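Local coordinates for protein LYND (PDB 4V1T) that probably acts as an ATP-dependent YcaO cyclodehydratase, a heterocyclase that turns cysteine residues of a peptide substrate into thiazoline rings, at residues 202-205 with 206-210; 350-353 with 354-358; 449-452 with 453-457; 457-460 with 461-465; 579-582 with 583-587. All coordinates share one frame; numbering follows the deposited sequence.

Contact 1 of 5, residues 202-205 with 206-210; sequences GCWD and CLAHR. With ZN (zinc ion), chain K.
Cys203 and Cys206 do two jobs at once: their sulfurs share a zinc ion, and each also accepts a backbone N-H from the other residue, a capping box built of sulfur at the start of helix 204-213. The zinc ion lies 2.0 Å from Cys203 SG and 2.4 Å from Cys206 SG; Cys311 and Cys314 complete the four-sulfur site. Both N-H to sulfur bonds are weak, Cys206 N to Cys203 SG and Cys203 N to Cys206 SG each measuring 3.4 Å. Cys203 SG stands between its own backbone N and carbonyl carbon (chi1 62°), which turns it toward the N-H of Cys206, in the first turn of the helix. Next in the chain, Trp204 lays its indole over Ala208, one turn ahead: the methyl CB sits 3.9 Å from the centroid of the six-membered ring, 9° off the normal, a CH-pi contact over the face. The ring also packs on helix 165-176 and strand 180-184, and NE1 bonds to Tyr161 O. With an alanine in place of Trp204, the Tyr161 carbonyl would probably lose its donor and a gap would open between this helix and the sheet. Asp205 OD2 reaches Thr313 OG1, beside the second cysteine pair. The N-H donors are likely to offset part of the sulfurs' negative charge, and coordination by four cysteines is consistent with a structural zinc.

Contact 2 of 5, residues 350-353 with 354-358; sequences QTVQ and KYQHL. With ADP (adenosine-5'-diphosphate), chain L.
With CG beside its backbone N and opposite the carbonyl carbon (chi1 -60°), Tyr355 swings its ring back along the helix until CD2 meets Thr351 O at 3.2 Å; Thr351 in turn holds CG2 opposite its own N, which sends the methyl toward the adenine of ADP. Both residues belong to the later turns of helix 348-355, a short helix that contributes Thr351 to the nucleotide pocket. The Thr351 carbonyl oxygen lies at the edge of the tyrosine ring, near its plane, and also takes a weak bond from Tyr355 N at 3.3 Å. A regular bond, Lys354 N to Gln350 O at 2.9 Å, comes one residue earlier. Leu358 N donates to Tyr355 O, and Leu358 pairs through its backbone with Val365 and Val366. Lys354 passes its CG over one face of the Tyr355 ring, offset toward the rim, while the tyrosine side chain also touches Leu727. Elsewhere on the helix Gln350 and Gln353 pack on Ala376 and Pro375 of the second subunit, and Val352 faces Ala418 of helix 413-429. Thr351 OG1 is held by Asn536 and by Thr347 O, which fixes the rotation of the side chain, and CG2 stands 3.8 Å from ADP N1 and 3.9 Å from ADP C2.

Contact 3 of 5, residues 449-452 with 453-457; sequences LAIH and PEQCL
His452 ND1 accepts the backbone N-H of Glu454 over 3.2 Å in a nearly straight bond (164°), the donor lying almost in the plane of the imidazole. CG of His452 stands opposite its backbone N (chi1 -161°), which carries the ring past Pro453 to the N-H of Glu454. Glu454 then runs alongside the ring, pointing the same way: its CG and its OE2 each approach His452 CE1 to 3.5 Å, and the carboxylate plane is turned at a right angle to the imidazole. The carbonyl of His452 is used as well. Gln455 N donates to His452 O at 3.0 Å, coming from well above the carbonyl plane. Behind this first shell, Ile451 CG2 meets Cys456 SG at 4.2 Å, a loose apolar touch between the incoming loop and the new helix, and Pro453 O grips two amides, Cys456 N at 3.0 Å and Leu457 N at 3.1 Å.

The next layer positions these groups. Phe485 meets the His452 ring edge-to-face and also packs on Pro453, which lies against Pro508 and Leu511. Backbone bonds from Leu449 and Ile451 to Tyr506 fasten the loop to strand 503-508. Taken together, this is an N-terminal side-chain cap: a histidine ring nitrogen, His452 ND1, accepts the N-H of Glu454 in the turn that leads into the short helix 454-457.

Contact 4 of 5, residues 457-460 with 461-465; sequences LCFS and DGQYA
Ser460 and Gln463 exchange bonds in both directions. Ser460 N donates to Gln463 OE1 at 2.9 Å in an almost perfectly straight line (176°), while Gln463 N donates to Ser460 OG at 2.8 Å. The serine hydroxyl stands between its own N and carbonyl carbon (chi1 81°), which aims OG at Gln463 N; Gln463, with CG beside its backbone N and the chain extended beyond, reaches Ser460 N with OE1. Neither group stops there: Ser460 OG also bonds to Glu765 OE2, Gln463 OE1 takes a second N-H from Phe744, and Gln463 NE2 gives to Ser742 O, so the buried amide is engaged at both ends. The exchange is a capping box at the N terminus of helix 461-465, with Ser460 as N-cap, and the first regular helical bond follows from Tyr464 N to Ser460 O at 3.2 Å. A leucine in place of Gln463 would probably leave Ser460 N and the Phe744 amide without their acceptor, and Ser742 O without its donor. Water 1 serves the neighbouring residue: it accepts from Phe459 N at 2.9 Å and donates to Tyr464 OH at 2.8 Å, bridging the loop to the helix. Phe459 CB rests over one face of the Tyr464 ring, 4.1 Å from its centroid, a CH-pi contact offset toward the rim. The two aromatic rings meet obliquely, and Phe459 presents its edge to the Gln463 amide. Leu457 CD1 approaches Tyr464 OH to 3.8 Å, and Arg484 packs on the Tyr464 side chain.

Contact 5 of 5, residues 579-582 with 583-587; sequences VQLQ and QFYRE
The guanidinium of Arg586 lies with one face over Gln582 O, which sits 3.9 Å above the plane and close to its centre, and it turns an edge to the Gln583 amide. The Tyr585 ring meets Leu581 by its edge instead: Leu581 CD1 lies in the ring plane, 3.8 Å from Tyr585 CE1, and Leu581 O stands at the same edge, 3.1 Å from Tyr585 CD1. These are i to i+3 and i to i+4 contacts on one helix, 576-587, in the YcaO part of the chain. Leu581 and Tyr585 run side by side; the leucine, with CG opposite its N (chi1 -169°), brings CG to within 3.7 Å of Tyr585 CE1. This pair forms the inner face of the helix, set against Val638, Val641 and Leu646 of helix 630-649 and Leu592 of strand 590-596, and the tyrosine hydroxyl is bonded to Asn642. Below the side chains the backbone is regular, with Tyr585 N to Leu581 O at 2.8 Å and Arg586 N to Gln582 O at 2.9 Å, so Gln582 O accepts an amide N-H while lying under the guanidinium face. Gln582 itself sends NE2 to Leu592 O, tying the helix to the strand that follows. Toward the outside Gln583, bent at its second torsion, spans to the last turn: its NE2 donates to Glu587 OE2 at 3.3 Å, on the anti side and 35° out of the carboxylate plane.

All five contacts are local and follow in series, none enclosing another. Contact 1 opens helix 204-213 at the zinc site beside the seven-stranded mixed sheet; contact 2, about 21 Å away between centres, lies on helix 348-355 at the nucleotide pocket and the subunit interface. Contacts 3 and 4 form a consecutive pair sharing Leu457: loop, helix 454-457, loop and helix 461-465, with Glu454 packing on Tyr464. Contact 3 ties this pair to strand 503-508; the centres of contacts 3 and 4 lie about 36 and 43 Å from those of contacts 1 and 2. Contact 5, on helix 576-587, joins helix 630-649 to strand 590-596, its centre about 43 Å from that of contact 4.

Contact 1 of 5, residues 202-205 with 206-210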
# COMPACT_ATOMS: atom_id res chain seq x y z
N GLY B 202 -8.79 22.98 -7.50
CA GLY B 202 -9.09 22.91 -8.91
C GLY B 202 -10.55 23.25 -9.14
O GLY B 202 -11.35 23.20 -8.21
N CYS B 203 -10.89 23.62 -10.36
CA CYS B 203 -12.28 23.90 -10.72
C CYS B 203 -12.94 22.62 -11.24
O CYS B 203 -12.31 21.55 -11.28
CB CYS B 203 -12.33 25.01 -11.77
SG CYS B 203 -11.51 24.63 -13.36
N TRP B 204 -14.21 22.70 -11.61
CA TRP B 204 -14.91 21.55 -12.16
C TRP B 204 -14.29 21.13 -13.49
O TRP B 204 -14.31 19.96 -13.86
CB TRP B 204 -16.39 21.84 -12.33
CG TRP B 204 -17.11 20.78 -13.11
CD1 TRP B 204 -17.68 19.64 -12.61
CD2 TRP B 204 -17.31 20.75 -14.51
NE1 TRP B 204 -18.23 18.91 -13.63
CE2 TRP B 204 -18.02 19.57 -14.81
CE3 TRP B 204 -16.97 21.61 -15.56
CZ2 TRP B 204 -18.40 19.23 -16.11
CZ3 TRP B 204 -17.34 21.28 -16.85
CH2 TRP B 204 -18.06 20.09 -17.11
N ASP B 205 -13.73 22.10 -14.21
CA ASP B 205 -13.10 21.82 -15.48
C ASP B 205 -11.79 21.04 -15.29
O ASP B 205 -11.45 20.20 -16.13
CB ASP B 205 -12.82 23.13 -16.24
CG ASP B 205 -13.00 22.99 -17.73
OD1 ASP B 205 -12.91 21.86 -18.24
OD2 ASP B 205 -13.24 24.02 -18.39
N CYS B 206 -11.06 21.34 -14.22
CA CYS B 206 -9.88 20.55 -13.84
C CYS B 206 -10.25 19.07 -13.70
O CYS B 206 -9.53 18.19 -14.15
CB CYS B 206 -9.27 21.04 -12.52
SG CYS B 206 -8.52 22.68 -12.54
N LEU B 207 -11.38 18.83 -13.05
CA LEU B 207 -11.90 17.48 -12.84
C LEU B 207 -12.42 16.89 -14.15
O LEU B 207 -12.10 15.74 -14.50
CB LEU B 207 -13.01 17.52 -11.78
CG LEU B 207 -13.81 16.25 -11.54
CD1 LEU B 207 -12.94 15.15 -10.95
CD2 LEU B 207 -14.99 16.53 -10.64
N ALA B 208 -13.20 17.66 -14.88
CA ALA B 208 -13.80 17.18 -16.12
C ALA B 208 -12.74 16.66 -17.09
O ALA B 208 -12.94 15.64 -17.74
CB ALA B 208 -14.61 18.29 -16.76
N HIS B 209 -11.61 17.34 -17.15
CA HIS B 209 -10.52 16.97 -18.05
C HIS B 209 -9.99 15.57 -17.72
O HIS B 209 -9.57 14.84 -18.60
CB HIS B 209 -9.39 18.00 -17.97
CG HIS B 209 -8.34 17.85 -19.02
ND1 HIS B 209 -7.19 17.13 -18.83
CD2 HIS B 209 -8.26 18.36 -20.28
CE1 HIS B 209 -6.45 17.18 -19.92
NE2 HIS B 209 -7.08 17.92 -20.82
N ARG B 210 -10.01 15.20 -16.45
CA ARG B 210 -9.61 13.86 -16.05
C ARG B 210 -10.74 12.86 -16.29
O ARG B 210 -10.51 11.75 -16.78
CB ARG B 210 -9.19 13.84 -14.58
CG ARG B 210 -7.96 14.68 -14.23
CD ARG B 210 -6.69 14.08 -14.81
NE ARG B 210 -5.56 14.99 -14.68
CZ ARG B 210 -4.71 15.01 -13.67
NH1 ARG B 210 -4.83 14.17 -12.65
NH2 ARG B 210 -3.72 15.90 -13.66
ZN ZN K . -9.54 24.56 -13.57

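Contact 2 of 5, residues 350-353 with 354-358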
# COMPACT_ATOMS: atom_id res chain seq x y z
N GLN B 350 10.63 6.43 -3.75
CA GLN B 350 10.36 7.86 -3.70
C GLN B 350 9.51 8.27 -4.90
O GLN B 350 8.52 8.99 -4.74
CB GLN B 350 11.67 8.66 -3.70
CG GLN B 350 11.50 10.17 -3.80
CD GLN B 350 10.81 10.77 -2.59
OE1 GLN B 350 9.72 10.36 -2.21
NE2 GLN B 350 11.45 11.76 -1.98
N THR B 351 9.89 7.80 -6.08
CA THR B 351 9.15 8.12 -7.33
C THR B 351 7.69 7.71 -7.18
O THR B 351 6.79 8.48 -7.50
CB THR B 351 9.77 7.39 -8.53
OG1 THR B 351 11.15 7.74 -8.64
CG2 THR B 351 9.03 7.76 -9.84
N VAL B 352 7.47 6.50 -6.68
CA VAL B 352 6.11 6.00 -6.51
C VAL B 352 5.37 6.90 -5.53
O VAL B 352 4.32 7.43 -5.84
CB VAL B 352 6.10 4.53 -6.04
CG1 VAL B 352 4.74 4.13 -5.49
CG2 VAL B 352 6.46 3.61 -7.20
N GLN B 353 5.96 7.11 -4.35
CA GLN B 353 5.29 7.92 -3.32
C GLN B 353 4.87 9.30 -3.82
O GLN B 353 3.76 9.74 -3.55
CB GLN B 353 6.19 8.09 -2.10
CG GLN B 353 5.52 8.96 -1.03
CD GLN B 353 6.19 8.87 0.31
OE1 GLN B 353 6.93 7.93 0.59
NE2 GLN B 353 5.92 9.85 1.17
N LYS B 354 5.76 9.96 -4.55
CA LYS B 354 5.51 11.32 -5.01
C LYS B 354 4.34 11.37 -6.00
O LYS B 354 3.68 12.39 -6.13
CB LYS B 354 6.77 11.89 -5.65
CG LYS B 354 6.68 13.37 -6.02
CD LYS B 354 8.05 13.94 -6.35
CE LYS B 354 7.96 15.35 -6.92
NZ LYS B 354 9.25 15.78 -7.53
N TYR B 355 4.10 10.26 -6.70
CA TYR B 355 3.12 10.26 -7.78
C TYR B 355 2.03 9.18 -7.62
O TYR B 355 1.28 8.92 -8.55
CB TYR B 355 3.83 10.11 -9.13
CG TYR B 355 4.81 11.23 -9.41
CD1 TYR B 355 4.37 12.49 -9.76
CD2 TYR B 355 6.19 11.03 -9.31
CE1 TYR B 355 5.26 13.53 -10.00
CE2 TYR B 355 7.08 12.06 -9.55
CZ TYR B 355 6.61 13.30 -9.89
OH TYR B 355 7.50 14.34 -10.14
N GLN B 356 1.95 8.57 -6.44
CA GLN B 356 0.88 7.61 -6.12
C GLN B 356 -0.49 8.19 -6.39
O GLN B 356 -1.38 7.49 -6.88
CB GLN B 356 0.91 7.21 -4.64
CG GLN B 356 2.16 6.51 -4.18
CD GLN B 356 2.10 6.06 -2.73
OE1 GLN B 356 2.74 5.08 -2.35
NE2 GLN B 356 1.35 6.77 -1.91
N HIS B 357 -0.65 9.46 -6.03
CA HIS B 357 -1.94 10.15 -6.13
C HIS B 357 -2.50 10.19 -7.55
O HIS B 357 -3.69 10.39 -7.76
CB HIS B 357 -1.82 11.57 -5.58
CG HIS B 357 -0.81 12.41 -6.29
ND1 HIS B 357 -1.15 13.33 -7.26
CD2 HIS B 357 0.54 12.46 -6.18
CE1 HIS B 357 -0.06 13.92 -7.71
NE2 HIS B 357 0.98 13.41 -7.08
N LEU B 358 -1.62 10.01 -8.54
CA LEU B 358 -2.04 9.98 -9.93
C LEU B 358 -2.78 8.68 -10.26
O LEU B 358 -3.38 8.56 -11.33
CB LEU B 358 -0.84 10.16 -10.84
CG LEU B 358 -0.12 11.50 -10.74
CD1 LEU B 358 1.06 11.52 -11.70
CD2 LEU B 358 -1.05 12.66 -11.02
PB ADP L . 10.34 0.60 -21.62
O1B ADP L . 10.51 1.79 -22.52
O2B ADP L . 11.07 -0.63 -22.10
O3B ADP L . 8.91 0.36 -21.23
PA ADP L . 10.78 0.72 -18.75
O1A ADP L . 12.06 0.50 -17.99
O2A ADP L . 9.68 -0.33 -18.66
O3A ADP L . 11.14 1.05 -20.29
O5' ADP L . 10.17 2.11 -18.26
C5' ADP L . 8.86 2.50 -18.62
C4' ADP L . 8.75 4.01 -18.45
O4' ADP L . 8.81 4.36 -17.06
C3' ADP L . 9.91 4.73 -19.11
O3' ADP L . 9.42 5.95 -19.66
C2' ADP L . 10.89 5.05 -18.00
O2' ADP L . 11.57 6.29 -18.20
C1' ADP L . 9.98 5.14 -16.79
N9 ADP L . 10.67 4.66 -15.57
C8 ADP L . 11.10 3.40 -15.33
N7 ADP L . 11.67 3.32 -14.10
C5 ADP L . 11.60 4.54 -13.54
C6 ADP L . 12.02 5.15 -12.27
N6 ADP L . 12.64 4.38 -11.34
N1 ADP L . 11.77 6.46 -12.07
C2 ADP L . 11.16 7.21 -13.00
N3 ADP L . 10.75 6.72 -14.19
C4 ADP L . 10.94 5.42 -14.51

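Contact 3 of 5, residues 449-452 with 453-457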
# COMPACT_ATOMS: atom_id res chain seq x y z
N LEU B 449 15.37 25.64 -40.30
CA LEU B 449 15.04 25.24 -38.94
C LEU B 449 14.02 24.10 -38.96
O LEU B 449 13.92 23.33 -38.01
CB LEU B 449 14.49 26.42 -38.15
CG LEU B 449 15.44 27.60 -37.95
CD1 LEU B 449 14.68 28.73 -37.28
CD2 LEU B 449 16.65 27.19 -37.13
N ALA B 450 13.28 24.01 -40.05
CA ALA B 450 12.27 22.97 -40.23
C ALA B 450 12.92 21.64 -40.55
O ALA B 450 13.92 21.58 -41.25
CB ALA B 450 11.31 23.36 -41.34
N ILE B 451 12.33 20.57 -40.02
CA ILE B 451 12.73 19.20 -40.32
C ILE B 451 11.59 18.48 -41.04
O ILE B 451 10.49 18.33 -40.51
CB ILE B 451 13.13 18.45 -39.04
CG1 ILE B 451 14.50 18.95 -38.58
CG2 ILE B 451 13.20 16.94 -39.28
CD1 ILE B 451 14.77 18.75 -37.12
N HIS B 452 11.86 18.06 -42.27
CA HIS B 452 10.87 17.37 -43.08
C HIS B 452 10.47 16.07 -42.37
O HIS B 452 11.34 15.34 -41.91
CB HIS B 452 11.42 17.07 -44.47
CG HIS B 452 10.37 16.80 -45.50
ND1 HIS B 452 9.65 15.63 -45.54
CD2 HIS B 452 9.92 17.55 -46.53
CE1 HIS B 452 8.80 15.66 -46.55
NE2 HIS B 452 8.95 16.82 -47.17
N PRO B 453 9.15 15.80 -42.27
CA PRO B 453 8.71 14.59 -41.56
C PRO B 453 9.33 13.30 -42.09
O PRO B 453 9.50 12.35 -41.34
CB PRO B 453 7.19 14.61 -41.75
CG PRO B 453 6.93 15.53 -42.89
CD PRO B 453 8.01 16.56 -42.81
N GLU B 454 9.67 13.27 -43.38
CA GLU B 454 10.23 12.06 -43.99
C GLU B 454 11.63 11.74 -43.48
O GLU B 454 12.08 10.60 -43.58
CB GLU B 454 10.25 12.20 -45.51
CG GLU B 454 8.86 12.23 -46.13
CD GLU B 454 8.90 12.22 -47.66
OE1 GLU B 454 9.84 11.65 -48.25
OE2 GLU B 454 7.97 12.77 -48.27
N GLN B 455 12.31 12.73 -42.93
CA GLN B 455 13.61 12.50 -42.31
C GLN B 455 13.48 11.65 -41.03
O GLN B 455 14.44 11.00 -40.60
CB GLN B 455 14.27 13.83 -41.96
CG GLN B 455 14.76 14.61 -43.16
CD GLN B 455 15.46 15.88 -42.75
OE1 GLN B 455 16.48 15.84 -42.05
NE2 GLN B 455 14.91 17.02 -43.16
N CYS B 456 12.30 11.65 -40.44
CA CYS B 456 12.06 10.87 -39.24
C CYS B 456 11.41 9.54 -39.57
O CYS B 456 11.80 8.51 -39.02
CB CYS B 456 11.19 11.66 -38.27
SG CYS B 456 11.96 13.21 -37.77
N LEU B 457 10.44 9.56 -40.47
CA LEU B 457 9.66 8.36 -40.79
C LEU B 457 10.49 7.34 -41.55
O LEU B 457 10.54 6.18 -41.17
CB LEU B 457 8.41 8.73 -41.59
CG LEU B 457 7.43 9.69 -40.91
CD1 LEU B 457 6.33 10.11 -41.88
CD2 LEU B 457 6.83 9.08 -39.65

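Contact 4 of 5, residues 457-460 with 461-465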
# COMPACT_ATOMS: atom_id res chain seq x y z
N LEU B 457 10.44 9.56 -40.47
CA LEU B 457 9.66 8.36 -40.79
C LEU B 457 10.49 7.34 -41.55
O LEU B 457 10.54 6.18 -41.17
CB LEU B 457 8.41 8.73 -41.59
CG LEU B 457 7.43 9.69 -40.91
CD1 LEU B 457 6.33 10.11 -41.88
CD2 LEU B 457 6.83 9.08 -39.65
N CYS B 458 11.14 7.79 -42.61
CA CYS B 458 12.00 6.93 -43.41
C CYS B 458 11.22 5.80 -44.10
O CYS B 458 11.68 4.66 -44.15
CB CYS B 458 13.14 6.34 -42.56
SG CYS B 458 14.20 7.55 -41.73
N PHE B 459 10.05 6.11 -44.65
CA PHE B 459 9.34 5.18 -45.51
C PHE B 459 9.96 5.22 -46.92
O PHE B 459 10.45 6.26 -47.36
CB PHE B 459 7.86 5.52 -45.58
CG PHE B 459 7.08 5.15 -44.35
CD1 PHE B 459 6.62 3.86 -44.17
CD2 PHE B 459 6.80 6.10 -43.39
CE1 PHE B 459 5.90 3.51 -43.04
CE2 PHE B 459 6.08 5.76 -42.25
CZ PHE B 459 5.62 4.47 -42.07
N SER B 460 9.95 4.10 -47.63
CA SER B 460 10.49 4.06 -48.99
C SER B 460 9.53 4.73 -49.97
O SER B 460 8.36 4.94 -49.65
CB SER B 460 10.75 2.62 -49.43
OG SER B 460 9.56 2.02 -49.88
N ASP B 461 10.04 5.06 -51.16
CA ASP B 461 9.19 5.59 -52.22
C ASP B 461 8.16 4.55 -52.66
O ASP B 461 7.01 4.89 -52.92
CB ASP B 461 10.03 6.02 -53.44
CG ASP B 461 10.88 7.24 -53.16
OD1 ASP B 461 10.43 8.13 -52.40
OD2 ASP B 461 12.01 7.31 -53.69
N GLY B 462 8.59 3.30 -52.76
CA GLY B 462 7.70 2.21 -53.11
C GLY B 462 6.59 2.05 -52.08
O GLY B 462 5.44 1.81 -52.42
N GLN B 463 6.95 2.18 -50.81
CA GLN B 463 5.97 2.03 -49.73
C GLN B 463 4.87 3.08 -49.84
O GLN B 463 3.69 2.77 -49.68
CB GLN B 463 6.64 2.13 -48.37
CG GLN B 463 7.30 0.84 -47.91
CD GLN B 463 7.93 0.99 -46.55
OE1 GLN B 463 8.90 1.71 -46.38
NE2 GLN B 463 7.35 0.33 -45.55
N TYR B 464 5.28 4.32 -50.11
CA TYR B 464 4.32 5.41 -50.27
C TYR B 464 3.41 5.19 -51.47
O TYR B 464 2.20 5.36 -51.37
CB TYR B 464 5.04 6.74 -50.42
CG TYR B 464 5.42 7.42 -49.12
CD1 TYR B 464 4.46 7.67 -48.15
CD2 TYR B 464 6.71 7.85 -48.88
CE1 TYR B 464 4.78 8.31 -46.97
CE2 TYR B 464 7.05 8.49 -47.70
CZ TYR B 464 6.08 8.71 -46.75
OH TYR B 464 6.39 9.36 -45.59
N ALA B 465 4.00 4.82 -52.60
CA ALA B 465 3.25 4.62 -53.83
C ALA B 465 2.19 3.54 -53.70
O ALA B 465 1.09 3.69 -54.22
CB ALA B 465 4.20 4.28 -54.97
O HOH W 1 9.09 8.80 -44.91

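Contact 5 of 5, residues 579-582 with 583-587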
# COMPACT_ATOMS: atom_id res chain seq x y z
N VAL B 579 22.25 -15.48 -14.57
CA VAL B 579 22.40 -16.92 -14.48
C VAL B 579 21.20 -17.57 -13.79
O VAL B 579 20.70 -18.60 -14.22
CB VAL B 579 23.67 -17.29 -13.70
CG1 VAL B 579 23.77 -18.80 -13.51
CG2 VAL B 579 24.92 -16.78 -14.43
N GLN B 580 20.74 -16.94 -12.71
CA GLN B 580 19.59 -17.43 -11.97
C GLN B 580 18.33 -17.44 -12.82
O GLN B 580 17.52 -18.35 -12.71
CB GLN B 580 19.35 -16.56 -10.74
CG GLN B 580 20.40 -16.71 -9.65
CD GLN B 580 20.23 -15.68 -8.56
OE1 GLN B 580 21.16 -14.94 -8.24
NE2 GLN B 580 19.04 -15.62 -7.96
N LEU B 581 18.17 -16.43 -13.66
CA LEU B 581 16.98 -16.33 -14.50
C LEU B 581 16.98 -17.38 -15.59
O LEU B 581 15.94 -17.97 -15.88
CB LEU B 581 16.87 -14.95 -15.12
CG LEU B 581 15.53 -14.65 -15.81
CD1 LEU B 581 14.37 -14.66 -14.82
CD2 LEU B 581 15.61 -13.32 -16.51
N GLN B 582 18.15 -17.63 -16.19
CA GLN B 582 18.28 -18.69 -17.19
C GLN B 582 17.84 -20.03 -16.61
O GLN B 582 17.16 -20.81 -17.27
CB GLN B 582 19.72 -18.80 -17.67
CG GLN B 582 20.13 -17.74 -18.67
CD GLN B 582 21.49 -18.03 -19.29
OE1 GLN B 582 22.51 -18.08 -18.60
NE2 GLN B 582 21.50 -18.23 -20.61
N GLN B 583 18.25 -20.29 -15.37
CA GLN B 583 17.90 -21.54 -14.70
C GLN B 583 16.41 -21.59 -14.42
O GLN B 583 15.76 -22.62 -14.59
CB GLN B 583 18.69 -21.69 -13.39
CG GLN B 583 18.40 -22.97 -12.63
CD GLN B 583 18.68 -24.23 -13.44
OE1 GLN B 583 19.64 -24.29 -14.20
NE2 GLN B 583 17.84 -25.24 -13.27
N PHE B 584 15.86 -20.46 -14.00
CA PHE B 584 14.43 -20.36 -13.75
C PHE B 584 13.64 -20.64 -15.03
O PHE B 584 12.58 -21.28 -14.99
CB PHE B 584 14.08 -18.99 -13.21
CG PHE B 584 12.60 -18.76 -13.07
CD1 PHE B 584 11.94 -19.13 -11.91
CD2 PHE B 584 11.87 -18.19 -14.10
CE1 PHE B 584 10.58 -18.92 -11.78
CE2 PHE B 584 10.51 -17.98 -13.97
CZ PHE B 584 9.87 -18.36 -12.82
N TYR B 585 14.14 -20.15 -16.16
CA TYR B 585 13.54 -20.43 -17.46
C TYR B 585 13.63 -21.91 -17.78
O TYR B 585 12.66 -22.52 -18.21
CB TYR B 585 14.22 -19.60 -18.55
CG TYR B 585 13.54 -18.28 -18.78
CD1 TYR B 585 13.56 -17.30 -17.81
CD2 TYR B 585 12.87 -18.02 -19.97
CE1 TYR B 585 12.94 -16.09 -18.00
CE2 TYR B 585 12.24 -16.81 -20.17
CZ TYR B 585 12.27 -15.85 -19.18
OH TYR B 585 11.64 -14.64 -19.36
N ARG B 586 14.81 -22.49 -17.56
CA ARG B 586 15.02 -23.92 -17.76
C ARG B 586 14.02 -24.75 -16.96
O ARG B 586 13.54 -25.80 -17.42
CB ARG B 586 16.45 -24.31 -17.37
CG ARG B 586 17.32 -24.73 -18.53
CD ARG B 586 18.73 -25.07 -18.07
NE ARG B 586 19.68 -24.06 -18.50
CZ ARG B 586 20.32 -23.21 -17.70
NH1 ARG B 586 20.15 -23.23 -16.39
NH2 ARG B 586 21.16 -22.32 -18.23
N GLU B 587 13.70 -24.28 -15.76
CA GLU B 587 12.78 -24.98 -14.87
C GLU B 587 11.32 -24.79 -15.27
O GLU B 587 10.45 -25.55 -14.85
CB GLU B 587 13.00 -24.52 -13.43
CG GLU B 587 14.33 -24.97 -12.83
CD GLU B 587 14.62 -24.31 -11.50
OE1 GLU B 587 13.84 -23.44 -11.07
OE2 GLU B 587 15.65 -24.66 -10.88